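Side-chain contacts in putative lipoprotein (Bacteroides fragilis, PDB 4GBS), which belongs to the HmuY family and, as in its relatives, may take part in heme binding and uptake: residues W68-A71 with D76-T79; H48-D53 with F192-P197; F18-I23 with N43-H48. One frame throughout, in Å; residues are numbered along the deposited sequence.

Contact 1 (W68-A71 with D76-T79); sequences WDLA and DVKT
Ala71 and Lys78 form the antiparallel hydrogen-bonded pair that joins these two strands. Ala71 N donates to Lys78 O over 2.9 Å, and Lys78 N returns a bond to Ala71 O over 3.1 Å. The same two carbonyls are also approached by C-H groups, since Leu70 CA comes to 3.4 Å from Lys78 O and Val77 CA to 3.3 Å from Ala71 O. Leu70 and Thr79 follow as the non-hydrogen-bonded pair, their CA atoms 4.3 Å apart.

This is a tight beta hairpin of strands 70-73 and 76-79, at one side of the four-stranded antiparallel sheet within the HmuY family region. Where it meets strand 43-46, Asp69 and Leu70 both face Ile45 in a classic beta bulge.

Packing differs on the two faces. On one, the extended chain of Lys78 runs past the methyl of Ala71 to the six-membered ring of Trp68, where CE lies 3.7 Å from Trp68 CH2. The indole reaches the neighbouring strand because chi1 of 54° sets its CG between the backbone N and the carbonyl carbon; Trp68 CH2 then comes within 3.3 Å of Thr79 O. On the face of Leu70 and Thr79, Leu70 CD1 touches Val77 CG1 more loosely, at 4.2 Å.

Polar ends are engaged beyond the hairpin. Lys78 NZ makes a salt bridge to Asp64, and the lysine also makes a cation-pi contact with Trp42, while Thr79 OG1 bonds to Asp109 OD1.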
loop_
_atom_site.group_PDB
_atom_site.type_symbol
_atom_site.label_atom_id
_atom_site.label_comp_id
_atom_site.label_asym_id
_atom_site.label_seq_id
_atom_site.Cartn_x
_atom_site.Cartn_y
_atom_site.Cartn_z
ATOM N N TRP A 68 12.519 -3.233 -4.373
ATOM C CA TRP A 68 11.298 -2.650 -3.774
ATOM C C TRP A 68 10.638 -3.672 -2.847
ATOM O O TRP A 68 10.843 -4.879 -3.007
ATOM C CB TRP A 68 10.291 -2.153 -4.839
ATOM C CG TRP A 68 9.909 -3.184 -5.866
ATOM C CD1 TRP A 68 10.671 -3.628 -6.910
ATOM C CD2 TRP A 68 8.627 -3.815 -6.010
ATOM N NE1 TRP A 68 9.980 -4.563 -7.637
ATOM C CE2 TRP A 68 8.717 -4.692 -7.117
ATOM C CE3 TRP A 68 7.430 -3.772 -5.272
ATOM C CZ2 TRP A 68 7.648 -5.505 -7.518
ATOM C CZ3 TRP A 68 6.371 -4.569 -5.672
ATOM C CH2 TRP A 68 6.486 -5.429 -6.780
ATOM N N ASP A 69 9.855 -3.195 -1.882
ATOM C CA ASP A 69 9.167 -4.068 -0.931
ATOM C C ASP A 69 7.657 -4.100 -1.226
ATOM O O ASP A 69 7.055 -5.184 -1.190
ATOM C CB ASP A 69 9.450 -3.619 0.503
ATOM C CG ASP A 69 10.907 -3.782 0.854
ATOM O OD1 ASP A 69 11.536 -4.736 0.355
ATOM O OD2 ASP A 69 11.423 -2.957 1.615
ATOM N N LEU A 70 7.063 -2.941 -1.555
ATOM C CA LEU A 70 5.652 -2.862 -1.942
ATOM C C LEU A 70 5.454 -1.697 -2.921
ATOM O O LEU A 70 6.355 -0.871 -3.104
ATOM C CB LEU A 70 4.678 -2.744 -0.741
ATOM C CG LEU A 70 4.683 -1.473 0.121
ATOM C CD1 LEU A 70 3.326 -1.277 0.784
ATOM C CD2 LEU A 70 5.845 -1.469 1.124
ATOM N N ALA A 71 4.299 -1.682 -3.588
ATOM C CA ALA A 71 3.956 -0.659 -4.569
ATOM C C ALA A 71 2.488 -0.301 -4.450
ATOM O O ALA A 71 1.669 -1.160 -4.121
ATOM C CB ALA A 71 4.287 -1.126 -5.982
ATOM N N ASP A 76 -4.699 0.340 -4.708
ATOM C CA ASP A 76 -4.186 -1.006 -4.937
ATOM C C ASP A 76 -2.760 -1.165 -4.467
ATOM O O ASP A 76 -1.925 -0.287 -4.669
ATOM C CB ASP A 76 -4.233 -1.355 -6.441
ATOM C CG ASP A 76 -5.496 -0.993 -7.194
ATOM O OD1 ASP A 76 -6.603 -1.220 -6.645
ATOM O OD2 ASP A 76 -5.382 -0.511 -8.343
ATOM N N VAL A 77 -2.469 -2.328 -3.898
ATOM C CA VAL A 77 -1.146 -2.675 -3.403
ATOM C C VAL A 77 -0.681 -3.978 -4.058
ATOM O O VAL A 77 -1.464 -4.916 -4.206
ATOM C CB VAL A 77 -1.129 -2.801 -1.837
ATOM C CG1 VAL A 77 0.254 -3.201 -1.315
ATOM C CG2 VAL A 77 -1.604 -1.523 -1.156
ATOM N N LYS A 78 0.594 -4.028 -4.427
ATOM C CA LYS A 78 1.259 -5.249 -4.866
ATOM C C LYS A 78 2.540 -5.356 -4.047
ATOM O O LYS A 78 3.058 -4.338 -3.565
ATOM C CB LYS A 78 1.504 -5.345 -6.389
ATOM C CG LYS A 78 2.577 -4.443 -6.952
ATOM C CD LYS A 78 2.866 -4.828 -8.398
ATOM C CE LYS A 78 3.940 -3.947 -8.983
ATOM N NZ LYS A 78 4.264 -4.364 -10.370
ATOM N N THR A 79 3.019 -6.581 -3.841
ATOM C CA THR A 79 4.239 -6.788 -3.073
ATOM C C THR A 79 5.271 -7.404 -4.008
ATOM O O THR A 79 4.945 -7.786 -5.133
ATOM C CB THR A 79 3.974 -7.640 -1.810
ATOM O OG1 THR A 79 3.750 -8.991 -2.189
ATOM C CG2 THR A 79 2.799 -7.122 -0.968
#

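Contact 2 (H48-D53 with F192-P197); sequences HTLQID and FDYIYP
Tyr196 brings its phenol end over one face of the His48 imidazole in an edge-to-face aromatic pair. The centroids are 5.1 Å apart and the planes meet at 50°, well short of a perpendicular T. Tyr196 CZ stands 3.9 Å above the imidazole plane, over the middle of the ring, and the hydroxyl is displaced from there toward the NE2 and CE1 side: Tyr196 OH lies 2.9 Å from His48 NE2.

The torsions explain how two distant backbones meet. Tyr196 places CG anti to its own nitrogen (chi1 -177°), which sends the ring across to the turn after strand 43-46, where it meets the imidazole face. Both imidazole nitrogens have partners elsewhere, ND1 at Asp69 OD2 and NE2 at Asp169 OD2; this pair of carboxylates would fix the ring's rotation and probably favour its protonated form. Tyr196 OH is hydrogen-bonded to Thr171 OG1.

The second touch is made by a leucine methyl on the phenol end of Tyr194. Leu50 has left-handed backbone angles, and its side chain meets that of Tyr194 at about a right angle. One methyl, CD2, does the touching, at 3.4 Å from Tyr194 OH and 4.3 Å from Tyr194 CZ. The tyrosine reaches it with chi1 at 67°, its ring lying between its backbone nitrogen and carbonyl carbon.

Leu50 and Gln51 both face Asn46, a G1 beta bulge in the hairpin of strands 43-46 and 51-54, whose turn packs through His48 and Leu50 against the end of strand 189-195 and the residue after it, at the margin of the large antiparallel sheet.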
loop_
_atom_site.group_PDB
_atom_site.type_symbol
_atom_site.label_atom_id
_atom_site.label_comp_id
_atom_site.label_asym_id
_atom_site.label_seq_id
_atom_site.Cartn_x
_atom_site.Cartn_y
_atom_site.Cartn_z
ATOM N N HIS A 48 13.686 -1.144 3.194
ATOM C CA HIS A 48 15.065 -1.497 3.506
ATOM C C HIS A 48 15.989 -0.291 3.342
ATOM O O HIS A 48 16.868 -0.083 4.185
ATOM C CB HIS A 48 15.565 -2.649 2.615
ATOM C CG HIS A 48 14.935 -3.983 2.878
ATOM N ND1 HIS A 48 13.615 -4.252 2.519
ATOM C CD2 HIS A 48 15.491 -5.118 3.368
ATOM C CE1 HIS A 48 13.405 -5.521 2.838
ATOM N NE2 HIS A 48 14.506 -6.084 3.356
ATOM N N THR A 49 15.815 0.483 2.245
ATOM C CA THR A 49 16.675 1.635 1.932
ATOM C C THR A 49 15.996 2.983 2.272
ATOM O O THR A 49 16.660 4.022 2.178
ATOM C CB THR A 49 17.076 1.626 0.442
ATOM O OG1 THR A 49 15.917 1.720 -0.386
ATOM C CG2 THR A 49 17.902 0.398 0.050
ATOM N N LEU A 50 14.692 2.967 2.674
ATOM C CA LEU A 50 13.868 4.148 3.003
ATOM C C LEU A 50 13.853 5.087 1.784
ATOM O O LEU A 50 14.128 6.286 1.881
ATOM C CB LEU A 50 14.342 4.864 4.286
ATOM C CG LEU A 50 14.489 3.976 5.517
ATOM C CD1 LEU A 50 14.971 4.766 6.703
ATOM C CD2 LEU A 50 13.197 3.260 5.846
ATOM N N GLN A 51 13.542 4.495 0.629
ATOM C CA GLN A 51 13.505 5.143 -0.676
ATOM C C GLN A 51 12.193 4.862 -1.415
ATOM O O GLN A 51 11.570 3.802 -1.257
ATOM C CB GLN A 51 14.686 4.680 -1.542
ATOM C CG GLN A 51 16.058 5.125 -1.047
ATOM C CD GLN A 51 17.177 4.554 -1.887
ATOM O OE1 GLN A 51 17.068 3.467 -2.475
ATOM N NE2 GLN A 51 18.310 5.245 -1.908
ATOM N N ILE A 52 11.801 5.842 -2.239
ATOM C CA ILE A 52 10.583 5.896 -3.042
ATOM C C ILE A 52 10.979 6.045 -4.497
ATOM O O ILE A 52 11.968 6.704 -4.816
ATOM C CB ILE A 52 9.712 7.087 -2.508
ATOM C CG1 ILE A 52 9.025 6.729 -1.174
ATOM C CG2 ILE A 52 8.715 7.686 -3.515
ATOM C CD1 ILE A 52 8.102 5.574 -1.195
ATOM N N ASP A 53 10.242 5.370 -5.369
ATOM C CA ASP A 53 10.449 5.415 -6.809
ATOM C C ASP A 53 9.092 5.213 -7.470
ATOM O O ASP A 53 8.129 4.854 -6.797
ATOM C CB ASP A 53 11.503 4.359 -7.262
ATOM C CG ASP A 53 12.181 4.613 -8.605
ATOM O OD1 ASP A 53 11.911 5.680 -9.224
ATOM O OD2 ASP A 53 13.032 3.783 -9.006
ATOM N N PHE A 192 0.810 6.263 5.125
ATOM C CA PHE A 192 0.764 5.155 6.065
ATOM C C PHE A 192 1.944 5.218 7.050
ATOM O O PHE A 192 3.026 5.718 6.724
ATOM C CB PHE A 192 0.738 3.792 5.355
ATOM C CG PHE A 192 1.960 3.396 4.566
ATOM C CD1 PHE A 192 3.043 2.772 5.191
ATOM C CD2 PHE A 192 2.007 3.580 3.187
ATOM C CE1 PHE A 192 4.171 2.390 4.462
ATOM C CE2 PHE A 192 3.134 3.179 2.449
ATOM C CZ PHE A 192 4.198 2.568 3.091
ATOM N N ASP A 193 1.706 4.711 8.271
ATOM C CA ASP A 193 2.717 4.568 9.314
ATOM C C ASP A 193 3.196 3.141 9.314
ATOM O O ASP A 193 2.417 2.226 9.017
ATOM C CB ASP A 193 2.196 4.978 10.696
ATOM C CG ASP A 193 1.875 6.445 10.892
ATOM O OD1 ASP A 193 2.314 7.264 10.062
ATOM O OD2 ASP A 193 1.195 6.776 11.898
ATOM N N TYR A 194 4.476 2.937 9.620
ATOM C CA TYR A 194 5.009 1.581 9.610
ATOM C C TYR A 194 5.949 1.336 10.800
ATOM O O TYR A 194 6.404 2.265 11.454
ATOM C CB TYR A 194 5.757 1.294 8.276
ATOM C CG TYR A 194 7.021 2.112 8.088
ATOM C CD1 TYR A 194 8.245 1.675 8.597
ATOM C CD2 TYR A 194 7.000 3.311 7.383
ATOM C CE1 TYR A 194 9.403 2.438 8.454
ATOM C CE2 TYR A 194 8.162 4.064 7.202
ATOM C CZ TYR A 194 9.357 3.634 7.756
ATOM O OH TYR A 194 10.488 4.411 7.634
ATOM N N ILE A 195 6.216 0.061 11.056
ATOM C CA ILE A 195 7.229 -0.478 11.958
ATOM C C ILE A 195 8.071 -1.393 11.111
ATOM O O ILE A 195 7.541 -2.384 10.611
ATOM C CB ILE A 195 6.724 -1.179 13.254
ATOM C CG1 ILE A 195 5.845 -0.268 14.112
ATOM C CG2 ILE A 195 7.920 -1.756 14.048
ATOM C CD1 ILE A 195 5.048 -1.027 15.206
ATOM N N TYR A 196 9.343 -1.053 10.892
ATOM C CA TYR A 196 10.207 -1.920 10.125
ATOM C C TYR A 196 11.632 -1.786 10.637
ATOM O O TYR A 196 12.186 -0.681 10.641
ATOM C CB TYR A 196 10.135 -1.678 8.598
ATOM C CG TYR A 196 11.012 -2.655 7.843
ATOM C CD1 TYR A 196 10.612 -3.975 7.651
ATOM C CD2 TYR A 196 12.273 -2.283 7.388
ATOM C CE1 TYR A 196 11.463 -4.910 7.067
ATOM C CE2 TYR A 196 13.116 -3.200 6.759
ATOM C CZ TYR A 196 12.701 -4.512 6.593
ATOM O OH TYR A 196 13.511 -5.421 5.957
ATOM N N PRO A 197 12.239 -2.927 11.048
ATOM C CA PRO A 197 11.675 -4.291 11.045
ATOM C C PRO A 197 10.834 -4.564 12.294
ATOM O O PRO A 197 11.227 -4.180 13.391
ATOM C CB PRO A 197 12.925 -5.192 10.991
ATOM C CG PRO A 197 14.137 -4.261 10.992
ATOM C CD PRO A 197 13.634 -2.947 11.512
#

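Contact 3 (F18-I23 with N43-H48); sequences FGFITI and NYINLH
The backbones of 18-23 and 43-48 belong to two different sheets and stay apart, so Phe20, at the centre of an inverse gamma turn, spans the gap with its side chain. The contact lies between two antiparallel beta sheets: strand 19-24 is an outermost strand of the nine-stranded sheet, and strand 43-46 lies inside the four-stranded one.

Phe20 carries the contact from its side. Its ring is set beside the backbone N, CG being anti to the carbonyl carbon (chi1 -75°), and from there its far end is inserted among residues 45-47. CZ leads, meeting the branch methyl CG2 of Ile45 at 3.6 Å. This methyl can reach the ring because it is anti to the isoleucine's own nitrogen, whereas the longer CG1 arm leads away from Phe20. The two side chains pass at a slant.

Leu47 meets the ring differently. Although its CB starts away from strand 19-24, the branch folds back, and CD2 comes up to the rim of the phenyl, near the ring plane, 4.0 Å from Phe20 CE2. The leucine side chain lies at about a right angle to that of Phe20. Leu50, Ile52 and Val32 also pack on the phenyl, extending the apolar cluster into strands 51-54 and 29-35.

Asn46 contributes its main chain here, while its side chain is bonded to the turn that follows: OD1 accepts from Thr49 N and, weakly, from His48 N at 3.0 Å. At the ring's end, Phe20 CZ lies 3.5 Å from the carbonyl oxygen of Asn46.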
loop_
_atom_site.group_PDB
_atom_site.type_symbol
_atom_site.label_atom_id
_atom_site.label_comp_id
_atom_site.label_asym_id
_atom_site.label_seq_id
_atom_site.Cartn_x
_atom_site.Cartn_y
_atom_site.Cartn_z
ATOM N N PHE A 18 6.249 14.385 -0.093
ATOM C CA PHE A 18 6.084 12.975 -0.465
ATOM C C PHE A 18 7.340 12.159 -0.124
ATOM O O PHE A 18 8.432 12.720 -0.010
ATOM C CB PHE A 18 5.739 12.808 -1.948
ATOM C CG PHE A 18 4.395 13.411 -2.278
ATOM C CD1 PHE A 18 3.219 12.754 -1.939
ATOM C CD2 PHE A 18 4.304 14.654 -2.891
ATOM C CE1 PHE A 18 1.980 13.327 -2.212
ATOM C CE2 PHE A 18 3.060 15.222 -3.174
ATOM C CZ PHE A 18 1.907 14.547 -2.842
ATOM N N GLY A 19 7.153 10.850 0.062
ATOM C CA GLY A 19 8.210 9.915 0.430
ATOM C C GLY A 19 8.187 9.567 1.904
ATOM O O GLY A 19 7.118 9.543 2.520
ATOM N N PHE A 20 9.368 9.319 2.489
ATOM C CA PHE A 20 9.502 8.994 3.908
ATOM C C PHE A 20 9.541 10.313 4.672
ATOM O O PHE A 20 10.607 10.817 5.029
ATOM C CB PHE A 20 10.736 8.096 4.152
ATOM C CG PHE A 20 10.539 6.657 3.715
ATOM C CD1 PHE A 20 10.570 6.306 2.369
ATOM C CD2 PHE A 20 10.325 5.652 4.652
ATOM C CE1 PHE A 20 10.376 4.973 1.967
ATOM C CE2 PHE A 20 10.147 4.314 4.248
ATOM C CZ PHE A 20 10.172 3.985 2.909
ATOM N N ILE A 21 8.339 10.892 4.884
ATOM C CA ILE A 21 8.114 12.197 5.512
ATOM C C ILE A 21 8.472 12.152 7.028
ATOM O O ILE A 21 8.744 13.200 7.613
ATOM C CB ILE A 21 6.664 12.702 5.282
ATOM C CG1 ILE A 21 5.587 11.731 5.838
ATOM C CG2 ILE A 21 6.435 13.002 3.792
ATOM C CD1 ILE A 21 4.180 12.328 5.930
ATOM N N THR A 22 8.513 10.949 7.633
ATOM C CA THR A 22 8.920 10.723 9.030
ATOM C C THR A 22 9.790 9.447 9.089
ATOM O O THR A 22 9.436 8.414 8.506
ATOM C CB THR A 22 7.702 10.636 9.965
ATOM O OG1 THR A 22 6.863 11.780 9.788
ATOM C CG2 THR A 22 8.085 10.482 11.433
ATOM N N ILE A 23 10.941 9.544 9.762
ATOM C CA ILE A 23 11.877 8.438 9.980
ATOM C C ILE A 23 12.355 8.508 11.432
ATOM O O ILE A 23 12.846 9.553 11.880
ATOM C CB ILE A 23 13.065 8.430 8.979
ATOM C CG1 ILE A 23 12.588 8.271 7.518
ATOM C CG2 ILE A 23 14.051 7.317 9.341
ATOM C CD1 ILE A 23 13.629 8.545 6.453
ATOM N N ASN A 43 3.809 3.358 -7.449
ATOM C CA ASN A 43 4.648 4.047 -6.491
ATOM C C ASN A 43 5.279 2.976 -5.643
ATOM O O ASN A 43 4.581 2.273 -4.892
ATOM C CB ASN A 43 3.832 5.073 -5.691
ATOM C CG ASN A 43 3.224 6.139 -6.555
ATOM O OD1 ASN A 43 3.871 7.133 -6.886
ATOM N ND2 ASN A 43 1.973 5.943 -6.948
ATOM N N TYR A 44 6.583 2.777 -5.857
ATOM C CA TYR A 44 7.385 1.742 -5.214
ATOM C C TYR A 44 8.001 2.270 -3.934
ATOM O O TYR A 44 8.545 3.371 -3.908
ATOM C CB TYR A 44 8.477 1.228 -6.169
ATOM C CG TYR A 44 7.914 0.684 -7.464
ATOM C CD1 TYR A 44 7.489 -0.645 -7.562
ATOM C CD2 TYR A 44 7.789 1.497 -8.591
ATOM C CE1 TYR A 44 6.953 -1.148 -8.749
ATOM C CE2 TYR A 44 7.275 0.998 -9.789
ATOM C CZ TYR A 44 6.863 -0.327 -9.864
ATOM O OH TYR A 44 6.347 -0.820 -11.043
ATOM N N ILE A 45 7.877 1.475 -2.863
ATOM C CA ILE A 45 8.387 1.788 -1.538
ATOM C C ILE A 45 9.421 0.748 -1.169
ATOM O O ILE A 45 9.163 -0.454 -1.258
ATOM C CB ILE A 45 7.233 1.856 -0.496
ATOM C CG1 ILE A 45 6.099 2.805 -0.958
ATOM C CG2 ILE A 45 7.749 2.217 0.900
ATOM C CD1 ILE A 45 4.772 2.269 -0.746
ATOM N N ASN A 46 10.588 1.212 -0.753
ATOM C CA ASN A 46 11.646 0.343 -0.290
ATOM C C ASN A 46 11.897 0.684 1.184
ATOM O O ASN A 46 12.478 1.723 1.514
ATOM C CB ASN A 46 12.891 0.475 -1.169
ATOM C CG ASN A 46 13.924 -0.590 -0.939
ATOM O OD1 ASN A 46 14.158 -1.049 0.183
ATOM N ND2 ASN A 46 14.622 -0.945 -2.000
ATOM N N LEU A 47 11.386 -0.190 2.062
ATOM C CA LEU A 47 11.483 -0.082 3.511
ATOM C C LEU A 47 12.896 -0.423 4.006
ATOM O O LEU A 47 13.264 -0.021 5.107
ATOM C CB LEU A 47 10.446 -1.016 4.159
ATOM C CG LEU A 47 8.967 -0.625 3.992
ATOM C CD1 LEU A 47 8.068 -1.724 4.474
ATOM C CD2 LEU A 47 8.639 0.665 4.720
ATOM N N HIS A 48 13.686 -1.144 3.194
ATOM C CA HIS A 48 15.065 -1.497 3.506
ATOM C C HIS A 48 15.989 -0.291 3.342
ATOM O O HIS A 48 16.868 -0.083 4.185
ATOM C CB HIS A 48 15.565 -2.649 2.615
ATOM C CG HIS A 48 14.935 -3.983 2.878
ATOM N ND1 HIS A 48 13.615 -4.252 2.519
ATOM C CD2 HIS A 48 15.491 -5.118 3.368
ATOM C CE1 HIS A 48 13.405 -5.521 2.838
ATOM N NE2 HIS A 48 14.506 -6.084 3.356
#

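Contacts 2 and 3 are close neighbours, their centres about 5 Å apart, and they share His48; the centre of contact 1 lies about 11 Å from that of contact 2 and 12 Å from that of contact 3. Strand 43-46 ties the set together. It pairs with strand 51-54, as in the 2.8 Å bond from Asn46 N to Gln51 O, and on its other side with strand 70-73 of contact 1. Asp69 joins all three, its OD2 lying 2.7 Å from His48 ND1 and 2.8 Å from Leu47 N. Contacts 2 and 3 bring the four-stranded sheet against the nine-stranded one; within the latter, Tyr194 OH lies 3.2 Å from Phe20 CD2. Contact 1 is internal to the smaller sheet.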